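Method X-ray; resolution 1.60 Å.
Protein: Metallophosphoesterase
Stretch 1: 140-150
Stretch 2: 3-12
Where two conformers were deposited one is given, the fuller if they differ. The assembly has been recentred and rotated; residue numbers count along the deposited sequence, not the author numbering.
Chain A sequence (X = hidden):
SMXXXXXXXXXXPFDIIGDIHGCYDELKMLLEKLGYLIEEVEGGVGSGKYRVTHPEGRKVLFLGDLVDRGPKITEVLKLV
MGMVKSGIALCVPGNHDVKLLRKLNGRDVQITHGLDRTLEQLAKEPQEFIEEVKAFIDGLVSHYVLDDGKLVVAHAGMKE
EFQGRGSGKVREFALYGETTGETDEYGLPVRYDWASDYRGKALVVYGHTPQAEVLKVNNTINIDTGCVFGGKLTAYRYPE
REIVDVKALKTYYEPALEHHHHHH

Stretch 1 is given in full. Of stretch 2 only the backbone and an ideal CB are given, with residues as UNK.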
ATOM      1  N   LEU A 140     -10.063  -6.054   1.850  1.00 31.56           N
ATOM      2  CA  LEU A 140      -9.241  -5.463   0.792  1.00 28.37           C
ATOM      3  C   LEU A 140      -9.150  -6.384  -0.437  1.00 28.85           C
ATOM      4  O   LEU A 140      -8.911  -7.587  -0.321  1.00 33.52           O
ATOM      5  CB  LEU A 140      -7.841  -5.111   1.307  1.00 24.85           C
ATOM      6  CG  LEU A 140      -7.810  -4.134   2.479  1.00 26.70           C
ATOM      7  CD1 LEU A 140      -6.359  -3.933   2.983  1.00 28.40           C
ATOM      8  CD2 LEU A 140      -8.435  -2.787   2.132  1.00 30.49           C
ATOM      9  N   VAL A 141      -9.388  -5.775  -1.602  0.56 28.59           N
ATOM     10  CA  VAL A 141      -9.352  -6.378  -2.929  0.56 32.85           C
ATOM     11  C   VAL A 141      -7.889  -6.426  -3.430  0.56 24.34           C
ATOM     12  O   VAL A 141      -7.153  -5.471  -3.173  0.56 19.53           O
ATOM     13  CB  VAL A 141     -10.200  -5.485  -3.871  0.56 25.66           C
ATOM     14  CG1 VAL A 141     -10.173  -5.989  -5.287  0.56 34.23           C
ATOM     15  CG2 VAL A 141     -11.663  -5.376  -3.376  0.56 22.17           C
ATOM     16  N   SER A 142      -7.477  -7.518  -4.101  1.00 28.45           N
ATOM     17  CA  SER A 142      -6.067  -7.696  -4.521  1.00 22.42           C
ATOM     18  C   SER A 142      -5.492  -6.552  -5.368  1.00 21.53           C
ATOM     19  O   SER A 142      -4.350  -6.120  -5.161  1.00 22.27           O
ATOM     20  CB  SER A 142      -5.913  -9.039  -5.252  1.00 24.81           C
ATOM     21  OG  SER A 142      -6.513  -8.984  -6.533  1.00 30.42           O
ATOM     22  N   HIS A 143      -6.299  -6.048  -6.287  1.00 24.01           N
ATOM     23  CA  HIS A 143      -5.869  -4.923  -7.127  1.00 22.76           C
ATOM     24  C   HIS A 143      -7.108  -4.300  -7.701  1.00 21.16           C
ATOM     25  O   HIS A 143      -8.186  -4.844  -7.603  1.00 24.48           O
ATOM     26  CB  HIS A 143      -4.961  -5.395  -8.263  1.00 24.38           C
ATOM     27  CG  HIS A 143      -5.644  -6.292  -9.275  1.00 22.42           C
ATOM     28  ND1 HIS A 143      -6.050  -7.590  -8.988  1.00 26.00           N
ATOM     29  CD2 HIS A 143      -5.956  -6.075 -10.579  1.00 26.92           C
ATOM     30  CE1 HIS A 143      -6.550  -8.135 -10.088  1.00 27.07           C
ATOM     31  NE2 HIS A 143      -6.532  -7.240 -11.059  1.00 25.02           N
ATOM     32  N   TYR A 144      -6.947  -3.115  -8.284  1.00 22.08           N
ATOM     33  CA  TYR A 144      -8.082  -2.493  -8.943  1.00 21.53           C
ATOM     34  C   TYR A 144      -7.693  -2.140 -10.356  1.00 23.79           C
ATOM     35  O   TYR A 144      -6.571  -1.722 -10.604  1.00 22.87           O
ATOM     36  CB  TYR A 144      -8.513  -1.222  -8.232  1.00 23.35           C
ATOM     37  CG  TYR A 144      -9.208  -1.427  -6.927  1.00 26.30           C
ATOM     38  CD1 TYR A 144     -10.472  -1.994  -6.882  1.00 31.09           C
ATOM     39  CD2 TYR A 144      -8.626  -1.046  -5.739  1.00 24.14           C
ATOM     40  CE1 TYR A 144     -11.142  -2.156  -5.685  1.00 29.26           C
ATOM     41  CE2 TYR A 144      -9.284  -1.193  -4.529  1.00 24.95           C
ATOM     42  CZ  TYR A 144     -10.570  -1.743  -4.514  1.00 26.54           C
ATOM     43  OH  TYR A 144     -11.264  -1.938  -3.333  1.00 30.05           O
ATOM     44  N   VAL A 145      -8.602  -2.407 -11.289  1.00 27.65           N
ATOM     45  CA  VAL A 145      -8.490  -1.866 -12.647  1.00 26.15           C
ATOM     46  C   VAL A 145      -9.407  -0.659 -12.697  1.00 24.06           C
ATOM     47  O   VAL A 145     -10.639  -0.775 -12.527  1.00 28.91           O
ATOM     48  CB  VAL A 145      -8.900  -2.930 -13.715  1.00 26.87           C
ATOM     49  CG1 VAL A 145      -8.638  -2.405 -15.106  1.00 28.86           C
ATOM     50  CG2 VAL A 145      -8.095  -4.258 -13.476  1.00 26.32           C
ATOM     51  N   LEU A 146      -8.829   0.502 -12.986  1.00 25.39           N
ATOM     52  CA  LEU A 146      -9.577   1.742 -12.893  1.00 28.19           C
ATOM     53  C   LEU A 146      -9.592   2.485 -14.228  1.00 29.82           C
ATOM     54  O   LEU A 146      -8.832   2.145 -15.145  1.00 28.85           O
ATOM     55  CB  LEU A 146      -8.875   2.645 -11.880  1.00 25.59           C
ATOM     56  CG  LEU A 146      -8.807   2.054 -10.483  1.00 24.58           C
ATOM     57  CD1 LEU A 146      -7.375   2.163  -9.944  1.00 27.22           C
ATOM     58  CD2 LEU A 146      -9.632   2.929  -9.609  1.00 32.51           C
ATOM     59  N   ASP A 147     -10.490   3.478 -14.316  1.00 28.21           N
ATOM     60  CA  ASP A 147     -10.477   4.476 -15.394  1.00 29.25           C
ATOM     61  C   ASP A 147     -10.416   3.835 -16.771  1.00 28.91           C
ATOM     62  O   ASP A 147      -9.427   3.981 -17.511  1.00 31.89           O
ATOM     63  CB  ASP A 147      -9.300   5.439 -15.222  1.00 28.82           C
ATOM     64  CG  ASP A 147      -9.399   6.614 -16.178  1.00 34.51           C
ATOM     65  OD1 ASP A 147     -10.557   6.947 -16.560  1.00 34.63           O
ATOM     66  OD2 ASP A 147      -8.343   7.156 -16.556  1.00 29.05           O
ATOM     67  N   ASP A 148     -11.485   3.102 -17.075  1.00 30.91           N
ATOM     68  CA  ASP A 148     -11.644   2.442 -18.369  1.00 31.28           C
ATOM     69  C   ASP A 148     -10.494   1.523 -18.706  1.00 29.79           C
ATOM     70  O   ASP A 148     -10.163   1.358 -19.878  1.00 38.12           O
ATOM     71  CB  ASP A 148     -11.829   3.476 -19.501  1.00 34.02           C
ATOM     72  CG  ASP A 148     -13.115   4.242 -19.376  1.00 40.60           C
ATOM     73  OD1 ASP A 148     -14.112   3.638 -18.959  1.00 43.84           O
ATOM     74  OD2 ASP A 148     -13.146   5.443 -19.693  1.00 46.21           O
ATOM     75  N   GLY A 149      -9.857   0.943 -17.679  1.00 28.17           N
ATOM     76  CA  GLY A 149      -8.715   0.071 -17.904  1.00 31.60           C
ATOM     77  C   GLY A 149      -7.402   0.783 -18.193  1.00 34.93           C
ATOM     78  O   GLY A 149      -6.434   0.160 -18.607  1.00 29.75           O
ATOM     79  N   LYS A 150      -7.325   2.083 -17.935  1.00 27.96           N
ATOM     80  CA  LYS A 150      -6.107   2.800 -18.219  1.00 23.06           C
ATOM     81  C   LYS A 150      -5.119   2.778 -17.047  1.00 26.60           C
ATOM     82  O   LYS A 150      -3.936   3.119 -17.198  1.00 27.94           O
ATOM     83  CB  LYS A 150      -6.434   4.272 -18.547  1.00 25.32           C
ATOM     84  CG  LYS A 150      -7.085   4.400 -19.887  1.00 28.72           C
ATOM     85  CD  LYS A 150      -7.725   5.791 -20.010  1.00 29.76           C
ATOM     86  CE  LYS A 150      -8.549   5.909 -21.310  1.00 29.95           C
ATOM     87  NZ  LYS A 150      -9.424   7.180 -21.273  1.00 32.37           N
ATOM     88  N   UNK A   3     -16.103  -8.958 -11.042  1.00 51.51           N
ATOM     89  CA  UNK A   3     -15.138  -9.096  -9.952  1.00 69.43           C
ATOM     90  C   UNK A   3     -15.008  -7.832  -9.166  1.00 49.72           C
ATOM     91  O   UNK A   3     -15.448  -6.761  -9.592  1.00 60.10           O
ATOM     92  CB  UNK A   3     -13.766  -9.507 -10.490  1.00 69.43           C
ATOM     93  N   UNK A   4     -14.385  -7.976  -8.005  1.00 51.82           N
ATOM     94  CA  UNK A   4     -14.257  -6.870  -7.090  1.00 48.03           C
ATOM     95  C   UNK A   4     -13.218  -5.952  -7.658  1.00 45.58           C
ATOM     96  O   UNK A   4     -13.198  -4.737  -7.373  1.00 44.48           O
ATOM     97  CB  UNK A   4     -13.894  -7.330  -5.677  1.00 48.03           C
ATOM     98  N   UNK A   5     -12.370  -6.488  -8.519  1.00 44.80           N
ATOM     99  CA  UNK A   5     -11.274  -5.655  -8.989  1.00 42.53           C
ATOM    100  C   UNK A   5     -11.682  -4.634 -10.062  1.00 41.52           C
ATOM    101  O   UNK A   5     -10.947  -3.701 -10.370  1.00 39.78           O
ATOM    102  CB  UNK A   5     -10.163  -6.552  -9.539  1.00 42.53           C
ATOM    103  N   UNK A   6     -12.886  -4.763 -10.594  1.00 42.82           N
ATOM    104  CA  UNK A   6     -13.307  -3.856 -11.642  1.00 42.20           C
ATOM    105  C   UNK A   6     -13.823  -2.490 -11.119  1.00 41.94           C
ATOM    106  O   UNK A   6     -14.892  -2.389 -10.544  1.00 43.39           O
ATOM    107  CB  UNK A   6     -14.398  -4.535 -12.473  1.00 42.20           C
ATOM    108  N   UNK A   7     -13.039  -1.435 -11.311  1.00 40.20           N
ATOM    109  CA  UNK A   7     -13.465  -0.087 -10.915  1.00 40.04           C
ATOM    110  C   UNK A   7     -13.274   0.822 -12.106  1.00 39.44           C
ATOM    111  O   UNK A   7     -12.838   1.967 -11.958  1.00 42.08           O
ATOM    112  CB  UNK A   7     -12.685   0.425  -9.702  1.00 40.04           C
ATOM    113  N   UNK A   8     -13.534   0.282 -13.287  1.00 39.39           N
ATOM    114  CA  UNK A   8     -13.341   1.018 -14.524  1.00 40.46           C
ATOM    115  C   UNK A   8     -14.182   2.294 -14.617  1.00 42.56           C
ATOM    116  O   UNK A   8     -13.835   3.217 -15.370  1.00 46.65           O
ATOM    117  CB  UNK A   8     -13.665   0.107 -15.710  1.00 40.46           C
ATOM    118  N   UNK A   9     -15.249   2.381 -13.824  1.00 41.56           N
ATOM    119  CA  UNK A   9     -16.082   3.583 -13.800  0.51 57.96           C
ATOM    120  C   UNK A   9     -15.515   4.696 -12.903  1.00 42.11           C
ATOM    121  O   UNK A   9     -16.093   5.797 -12.805  1.00 46.83           O
ATOM    122  CB  UNK A   9     -17.491   3.216 -13.329  0.51 57.96           C
ATOM    123  N   UNK A  10     -14.390   4.414 -12.271  1.00 39.67           N
ATOM    124  CA  UNK A  10     -13.710   5.384 -11.420  1.00 39.28           C
ATOM    125  C   UNK A  10     -12.599   6.079 -12.205  1.00 37.06           C
ATOM    126  O   UNK A  10     -11.587   5.451 -12.582  1.00 35.85           O
ATOM    127  CB  UNK A  10     -13.142   4.704 -10.173  1.00 39.28           C
ATOM    128  N   UNK A  11     -12.768   7.381 -12.444  1.00 41.72           N
ATOM    129  CA  UNK A  11     -11.844   8.049 -13.354  1.00 40.86           C
ATOM    130  C   UNK A  11     -10.828   8.939 -12.642  1.00 38.68           C
ATOM    131  O   UNK A  11      -9.870   9.369 -13.258  1.00 47.47           O
ATOM    132  CB  UNK A  11     -12.634   8.887 -14.361  1.00 40.86           C
ATOM    133  N   UNK A  12     -11.026   9.169 -11.344  1.00 35.94           N
ATOM    134  CA  UNK A  12     -10.119   9.980 -10.560  1.00 35.52           C
ATOM    135  C   UNK A  12     -10.505  11.425 -10.789  1.00 36.36           C
ATOM    136  O   UNK A  12     -11.636  11.677 -11.183  1.00 40.83           O
ATOM    137  CB  UNK A  12      -8.657   9.720 -10.929  1.00 35.52           C
TER

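At position 3, CA-to-CB points toward stretch 1, but the ideal CB has nothing of it within 5.5 Å, so almost any side chain fits; the deposited Leu 3 makes no contact and begins a type I turn running to position 6.

At position 4 the CB again points toward stretch 1 and lies 3.8 Å from Val 141 CG2. An apolar neighbour invites apolar carbon, aliphatic or aromatic. Trp 4 supplies it through its CB, with the ring oblique to that methyl.

Position 5 is tighter. Its ideal CB is 3.3 Å from His 143 O, which discourages branching at CB, and its phi/psi of -78/-11° suits a turn; Ala, Ser, Asp or Asn would be reasonable. It is Asn 5, whose CB sits over the face of the His 143 ring, 4.0 Å from the ring centroid, in a CH-pi contact. Its backbone O accepts a hydrogen bond from Val 145 N (2.8 Å).

Position 6 shares a sheet face with Val 145 in a parallel bridge, yet its CB is 5.3 Å from Val 145 O, leaving wide latitude. Asn 6 turns its amide to its own stretch: the backbone N of position 8 donates to Asn 6 OD1 (3.1 Å).

At position 7 the CB lies on the other face, 3.9 Å from Leu 146 CD2 and 4.3 Å from Tyr 144 CD1. Aliphatic carbon suits this setting, including the stem of a long polar chain. Lys 7 does this, its CG 3.4 Å from Tyr 144 CD1 while its end leads away. Its N donates to Val 145 O (2.8 Å).

Position 8 points sideways, past Asp 148 N and Gly 149 N, so a long flexible chain could lie along stretch 1. Lys 8 is extended, with CE 3.8 Å from Val 145 CG1; its O accepts from Asp 148 N (2.9 Å).

Position 9 points away and is unconstrained; it is Asp 9.

Position 10 places its CB 4.0 Å from Leu 146 CD2, favouring a chain with aliphatic carbon near the backbone. Glu 10 offers its CB there and leads its carboxylate away; its O takes a weak bond from Asp 147 N (2.8 Å).

At position 11 the CB is 3.6 Å from Asp 147 OD1, an acceptor calling for a donor such as His, Asn or Ser. His 11 ND1 donates a hydrogen bond to Asp 147 OD1 (2.7 Å, N-H...O angle 161°), the carboxylate oxygen lying near the ring plane.

Position 12, with phi 83°, favours glycine and touches nothing opposite: Gly 12.

Stretch 2, residues 3-12: LWNNKKDEHG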
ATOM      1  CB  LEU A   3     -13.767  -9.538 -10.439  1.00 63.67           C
ATOM      2  CG  LEU A   3     -13.714 -10.935 -11.049  1.00 80.50           C
ATOM      3  CD1 LEU A   3     -12.397 -11.008 -11.679  1.00 60.01           C
ATOM      4  CD2 LEU A   3     -13.905 -12.071 -10.030  1.00 66.19           C
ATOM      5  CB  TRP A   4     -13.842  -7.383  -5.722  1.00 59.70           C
ATOM      6  CG  TRP A   4     -14.995  -7.552  -4.820  1.00 50.77           C
ATOM      7  CD1 TRP A   4     -16.291  -7.157  -5.062  1.00 54.13           C
ATOM      8  CD2 TRP A   4     -14.999  -8.165  -3.521  1.00 71.34           C
ATOM      9  NE1 TRP A   4     -17.086  -7.485  -3.992  1.00 53.52           N
ATOM     10  CE2 TRP A   4     -16.313  -8.099  -3.033  1.00 90.45           C
ATOM     11  CE3 TRP A   4     -14.020  -8.784  -2.733  1.00 57.75           C
ATOM     12  CZ2 TRP A   4     -16.663  -8.604  -1.780  1.00 67.66           C
ATOM     13  CZ3 TRP A   4     -14.370  -9.274  -1.498  1.00 83.12           C
ATOM     14  CH2 TRP A   4     -15.681  -9.181  -1.033  1.00 64.77           C
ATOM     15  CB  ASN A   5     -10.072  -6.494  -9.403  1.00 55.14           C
ATOM     16  CG  ASN A   5     -10.394  -7.437 -10.509  1.00 77.22           C
ATOM     17  OD1 ASN A   5     -10.745  -7.006 -11.613  1.00 79.90           O
ATOM     18  ND2 ASN A   5     -10.295  -8.741 -10.231  1.00 51.14           N
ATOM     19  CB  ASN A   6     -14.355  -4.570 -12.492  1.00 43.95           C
ATOM     20  CG  ASN A   6     -14.650  -3.842 -13.760  1.00 64.34           C
ATOM     21  OD1 ASN A   6     -14.586  -2.618 -13.795  1.00 42.45           O
ATOM     22  ND2 ASN A   6     -14.977  -4.577 -14.818  1.00 52.15           N
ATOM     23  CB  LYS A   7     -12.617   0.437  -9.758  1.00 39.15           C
ATOM     24  CG  LYS A   7     -12.901  -0.229  -8.424  1.00 46.98           C
ATOM     25  CD  LYS A   7     -14.176   0.314  -7.782  1.00 60.81           C
ATOM     26  CE  LYS A   7     -14.124   0.138  -6.263  1.00 45.97           C
ATOM     27  NZ  LYS A   7     -15.397   0.584  -5.643  1.00 64.72           N
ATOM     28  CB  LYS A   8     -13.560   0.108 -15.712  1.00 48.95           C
ATOM     29  CG  LYS A   8     -12.469  -0.932 -15.872  1.00 56.67           C
ATOM     30  CD  LYS A   8     -12.774  -1.777 -17.105  1.00 54.38           C
ATOM     31  CE  LYS A   8     -11.761  -2.870 -17.306  1.00 68.54           C
ATOM     32  NZ  LYS A   8     -12.162  -3.746 -18.452  1.00 89.41           N
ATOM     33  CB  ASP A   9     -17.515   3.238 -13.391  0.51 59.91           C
ATOM     34  CG  ASP A   9     -17.583   2.297 -12.197  0.51 67.12           C
ATOM     35  OD1 ASP A   9     -16.538   1.867 -11.653  0.51 47.81           O
ATOM     36  OD2 ASP A   9     -18.721   1.972 -11.812  0.51 85.15           O
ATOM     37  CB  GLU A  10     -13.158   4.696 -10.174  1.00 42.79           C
ATOM     38  CG  GLU A  10     -14.227   4.204  -9.199  1.00 54.80           C
ATOM     39  CD  GLU A  10     -14.835   5.333  -8.354  1.00 94.10           C
ATOM     40  OE1 GLU A  10     -14.108   6.300  -7.985  1.00 58.87           O
ATOM     41  OE2 GLU A  10     -16.052   5.244  -8.066  1.00 89.42           O
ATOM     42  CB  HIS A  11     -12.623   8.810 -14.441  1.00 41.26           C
ATOM     43  CG  HIS A  11     -13.612   7.948 -15.170  1.00 49.79           C
ATOM     44  ND1 HIS A  11     -13.230   7.004 -16.100  1.00 43.59           N
ATOM     45  CD2 HIS A  11     -14.958   7.848 -15.064  1.00 51.38           C
ATOM     46  CE1 HIS A  11     -14.306   6.383 -16.560  1.00 41.92           C
ATOM     47  NE2 HIS A  11     -15.369   6.876 -15.949  1.00 44.67           N
TER
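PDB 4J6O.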